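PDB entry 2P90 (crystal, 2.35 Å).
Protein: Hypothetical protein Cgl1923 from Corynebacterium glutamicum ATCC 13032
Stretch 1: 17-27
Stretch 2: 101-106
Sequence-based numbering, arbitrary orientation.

Stretch 1 (17-27) EVSGQTAGGPT
Stretch 2 (101-106) NKPFLM

How do the backbones meet? Pro103 to Met106 form an extended strand, while residues 17-26 wander as a loop with cis peptides before Gly20 and Thr22. From Thr22 onward the first stretch runs in the same direction as the strand, Thr22 CA lying 6.7 Å from Lys102 CA and Pro26 CA 5.1 Å from Phe104 CA. One direct hydrogen bond joins them: Leu105 N donates to Thr27 O at 3.0 Å and 163°. A water extends the link, accepting from Thr27 N (3.3 Å) and donating to Pro103 O (2.5 Å).

Which side chains fill the space between? Leu105 points toward the loop, with chi1 off-well at -98° and chi2 p (42°). This places its CD1 3.8 Å from CG1 of Val18 (chi1 t) and its CD2 4.2 Å from CG of Pro26, which CD1 also packs against. Both prolines are C-gamma endo and point toward the opposing stretch.

What covers Pro103? Its CG sits 3.7 Å from Val18 O and 3.8 Å from Gly20 N, contacts of packing alone. Gly20 has phi/psi 115/80, a positive phi that favours glycine; a CB would clash with Ser19 CB.

How does Thr22 approach? At phi/psi 28/66 and chi1 -33°, off-well, its OG1 lies 3.8 Å from CG of the all-t Lys102 chain, a van der Waals contact.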

ATOM      1  N   GLU B  17       8.184 -36.529  -4.698  1.00 56.91           N
ATOM      2  CA  GLU B  17       9.075 -37.272  -3.817  1.00 59.08           C
ATOM      3  C   GLU B  17      10.437 -36.619  -3.974  1.00 60.75           C
ATOM      4  O   GLU B  17      11.086 -36.790  -5.009  1.00 61.00           O
ATOM      5  CB  GLU B  17       9.068 -38.798  -4.145  1.00 58.44           C
ATOM      6  CG  GLU B  17       9.919 -39.705  -3.241  1.00 57.39           C
ATOM      7  CD  GLU B  17       9.415 -39.788  -1.773  1.00 60.81           C
ATOM      8  OE1 GLU B  17       8.340 -40.408  -1.486  1.00 59.94           O
ATOM      9  OE2 GLU B  17      10.114 -39.231  -0.889  1.00 60.78           O
ATOM     10  N   VAL B  18      10.837 -35.878  -2.932  1.00 63.05           N
ATOM     11  CA  VAL B  18      12.015 -34.984  -2.917  1.00 65.32           C
ATOM     12  C   VAL B  18      13.348 -35.658  -2.523  1.00 67.55           C
ATOM     13  O   VAL B  18      14.331 -34.959  -2.244  1.00 68.10           O
ATOM     14  CB  VAL B  18      11.795 -33.777  -1.948  1.00 64.96           C
ATOM     15  CG1 VAL B  18      13.038 -32.894  -1.866  1.00 64.14           C
ATOM     16  CG2 VAL B  18      10.589 -32.956  -2.368  1.00 65.08           C
ATOM     17  N   SER B  19      13.401 -36.988  -2.494  1.00 69.46           N
ATOM     18  CA  SER B  19      14.665 -37.663  -2.169  1.00 71.62           C
ATOM     19  C   SER B  19      15.644 -37.572  -3.380  1.00 73.37           C
ATOM     20  O   SER B  19      15.194 -37.374  -4.532  1.00 73.57           O
ATOM     21  CB  SER B  19      14.426 -39.111  -1.696  1.00 71.10           C
ATOM     22  OG  SER B  19      14.118 -39.974  -2.781  1.00 70.93           O
ATOM     23  N   GLY B  20      16.958 -37.706  -3.142  1.00 74.77           N
ATOM     24  CA  GLY B  20      17.515 -38.034  -1.825  1.00 76.08           C
ATOM     25  C   GLY B  20      18.214 -39.399  -1.827  1.00 77.23           C
ATOM     26  O   GLY B  20      17.643 -40.426  -1.412  1.00 76.67           O
ATOM     27  N   GLN B  21      19.455 -39.399  -2.334  1.00 78.07           N
ATOM     28  CA  GLN B  21      20.418 -40.495  -2.145  1.00 78.32           C
ATOM     29  C   GLN B  21      21.805 -40.193  -2.748  1.00 78.15           C
ATOM     30  O   GLN B  21      22.479 -41.128  -3.183  1.00 78.85           O
ATOM     31  CB  GLN B  21      19.851 -41.840  -2.663  1.00 78.25           C
ATOM     32  CG  GLN B  21      20.066 -42.168  -4.156  1.00 79.56           C
ATOM     33  CD  GLN B  21      19.540 -41.101  -5.135  1.00 82.26           C
ATOM     34  OE1 GLN B  21      18.373 -40.669  -5.064  1.00 82.03           O
ATOM     35  NE2 GLN B  21      20.403 -40.696  -6.078  1.00 81.93           N
ATOM     36  N   THR B  22      22.311 -38.950  -2.750  1.00 77.73           N
ATOM     37  CA  THR B  22      21.960 -37.762  -1.918  1.00 76.67           C
ATOM     38  C   THR B  22      21.386 -37.982  -0.507  1.00 75.80           C
ATOM     39  O   THR B  22      20.219 -37.642  -0.239  1.00 75.93           O
ATOM     40  CB  THR B  22      21.224 -36.602  -2.714  1.00 76.98           C
ATOM     41  OG1 THR B  22      21.702 -36.541  -4.071  1.00 76.64           O
ATOM     42  CG2 THR B  22      21.473 -35.249  -2.022  1.00 76.05           C
ATOM     43  N   ALA B  23      22.214 -38.539   0.381  1.00 74.40           N
ATOM     44  CA  ALA B  23      21.880 -38.627   1.813  1.00 72.94           C
ATOM     45  C   ALA B  23      21.964 -37.239   2.492  1.00 71.78           C
ATOM     46  O   ALA B  23      22.825 -36.415   2.135  1.00 71.80           O
ATOM     47  CB  ALA B  23      22.789 -39.635   2.522  1.00 73.14           C
ATOM     48  N   GLY B  24      21.079 -36.994   3.465  1.00 69.68           N
ATOM     49  CA  GLY B  24      20.994 -35.699   4.143  1.00 67.34           C
ATOM     50  C   GLY B  24      19.914 -34.801   3.548  1.00 65.78           C
ATOM     51  O   GLY B  24      19.374 -35.084   2.467  1.00 65.98           O
ATOM     52  N   GLY B  25      19.604 -33.711   4.248  1.00 63.63           N
ATOM     53  CA  GLY B  25      18.498 -32.840   3.866  1.00 60.77           C
ATOM     54  C   GLY B  25      18.874 -31.765   2.858  1.00 58.71           C
ATOM     55  O   GLY B  25      20.003 -31.266   2.865  1.00 58.22           O
ATOM     56  N   PRO B  26      17.908 -31.363   2.007  1.00 57.02           N
ATOM     57  CA  PRO B  26      18.180 -30.289   1.043  1.00 54.97           C
ATOM     58  C   PRO B  26      18.380 -28.916   1.711  1.00 52.79           C
ATOM     59  O   PRO B  26      18.043 -28.710   2.875  1.00 51.07           O
ATOM     60  CB  PRO B  26      16.931 -30.294   0.162  1.00 54.81           C
ATOM     61  CG  PRO B  26      15.851 -30.768   1.098  1.00 55.75           C
ATOM     62  CD  PRO B  26      16.511 -31.836   1.916  1.00 57.10           C
ATOM     63  N   THR B  27      18.996 -28.005   0.980  1.00 51.45           N
ATOM     64  CA  THR B  27      18.970 -26.622   1.404  1.00 50.15           C
ATOM     65  C   THR B  27      17.810 -25.890   0.680  1.00 48.11           C
ATOM     66  O   THR B  27      17.407 -26.247  -0.454  1.00 46.72           O
ATOM     67  CB  THR B  27      20.377 -25.918   1.325  1.00 51.18           C
ATOM     68  OG1 THR B  27      20.296 -24.640   0.647  1.00 52.45           O
ATOM     69  CG2 THR B  27      21.374 -26.785   0.660  1.00 50.36           C
ATOM     70  N   ASN B 101      21.129 -34.060 -11.102  1.00 55.95           N
ATOM     71  CA  ASN B 101      19.856 -34.530 -10.535  1.00 55.06           C
ATOM     72  C   ASN B 101      19.848 -34.506  -8.981  1.00 53.58           C
ATOM     73  O   ASN B 101      19.047 -35.182  -8.335  1.00 53.29           O
ATOM     74  CB  ASN B 101      19.512 -35.920 -11.103  1.00 55.61           C
ATOM     75  CG  ASN B 101      18.055 -36.298 -10.916  1.00 58.20           C
ATOM     76  OD1 ASN B 101      17.156 -35.705 -11.541  1.00 61.03           O
ATOM     77  ND2 ASN B 101      17.805 -37.308 -10.061  1.00 58.80           N
ATOM     78  N   LYS B 102      20.744 -33.712  -8.392  1.00 51.83           N
ATOM     79  CA  LYS B 102      20.733 -33.484  -6.953  1.00 50.48           C
ATOM     80  C   LYS B 102      19.634 -32.459  -6.556  1.00 49.87           C
ATOM     81  O   LYS B 102      19.617 -31.323  -7.087  1.00 49.98           O
ATOM     82  CB  LYS B 102      22.096 -32.978  -6.497  1.00 50.36           C
ATOM     83  CG  LYS B 102      22.236 -32.874  -4.986  1.00 49.72           C
ATOM     84  CD  LYS B 102      23.581 -32.303  -4.573  1.00 48.93           C
ATOM     85  CE  LYS B 102      23.469 -31.761  -3.149  1.00 48.60           C
ATOM     86  NZ  LYS B 102      24.771 -31.702  -2.426  1.00 49.04           N
ATOM     87  N   PRO B 103      18.711 -32.857  -5.644  1.00 48.43           N
ATOM     88  CA  PRO B 103      17.582 -31.980  -5.300  1.00 47.41           C
ATOM     89  C   PRO B 103      17.946 -30.799  -4.404  1.00 46.22           C
ATOM     90  O   PRO B 103      18.760 -30.922  -3.498  1.00 45.25           O
ATOM     91  CB  PRO B 103      16.609 -32.918  -4.555  1.00 47.92           C
ATOM     92  CG  PRO B 103      17.497 -34.015  -3.968  1.00 47.76           C
ATOM     93  CD  PRO B 103      18.651 -34.154  -4.926  1.00 48.31           C
ATOM     94  N   PHE B 104      17.338 -29.653  -4.682  1.00 45.18           N
ATOM     95  CA  PHE B 104      17.254 -28.589  -3.697  1.00 44.53           C
ATOM     96  C   PHE B 104      15.877 -27.930  -3.744  1.00 44.37           C
ATOM     97  O   PHE B 104      15.060 -28.160  -4.658  1.00 44.62           O
ATOM     98  CB  PHE B 104      18.373 -27.550  -3.854  1.00 44.44           C
ATOM     99  CG  PHE B 104      18.343 -26.803  -5.160  1.00 44.31           C
ATOM    100  CD1 PHE B 104      17.839 -25.503  -5.219  1.00 43.05           C
ATOM    101  CD2 PHE B 104      18.837 -27.396  -6.332  1.00 43.99           C
ATOM    102  CE1 PHE B 104      17.840 -24.791  -6.425  1.00 44.84           C
ATOM    103  CE2 PHE B 104      18.844 -26.715  -7.545  1.00 43.13           C
ATOM    104  CZ  PHE B 104      18.337 -25.403  -7.601  1.00 45.65           C
ATOM    105  N   LEU B 105      15.638 -27.096  -2.744  1.00 43.92           N
ATOM    106  CA  LEU B 105      14.355 -26.444  -2.584  1.00 43.34           C
ATOM    107  C   LEU B 105      14.437 -24.946  -2.874  1.00 42.71           C
ATOM    108  O   LEU B 105      15.384 -24.245  -2.488  1.00 42.44           O
ATOM    109  CB  LEU B 105      13.830 -26.707  -1.178  1.00 42.20           C
ATOM    110  CG  LEU B 105      12.839 -27.830  -1.031  1.00 43.62           C
ATOM    111  CD1 LEU B 105      13.160 -29.078  -1.816  1.00 43.88           C
ATOM    112  CD2 LEU B 105      12.582 -28.138   0.465  1.00 44.20           C
ATOM    113  N   MET B 106      13.416 -24.462  -3.544  1.00 41.97           N
ATOM    114  CA  MET B 106      13.314 -23.057  -3.824  1.00 41.79           C
ATOM    115  C   MET B 106      11.916 -22.489  -3.455  1.00 40.92           C
ATOM    116  O   MET B 106      10.864 -23.013  -3.852  1.00 40.49           O
ATOM    117  CB  MET B 106      13.690 -22.801  -5.294  1.00 41.28           C
ATOM    118  CG  MET B 106      13.640 -21.335  -5.671  1.00 43.73           C
ATOM    119  SD  MET B 106      14.612 -20.916  -7.138  1.00 41.39           S
ATOM    120  CE  MET B 106      15.784 -19.915  -6.309  1.00 44.10           C
TER
HETATM  121  O   HOH W   1      19.915 -29.403  -1.830  1.00 55.98           O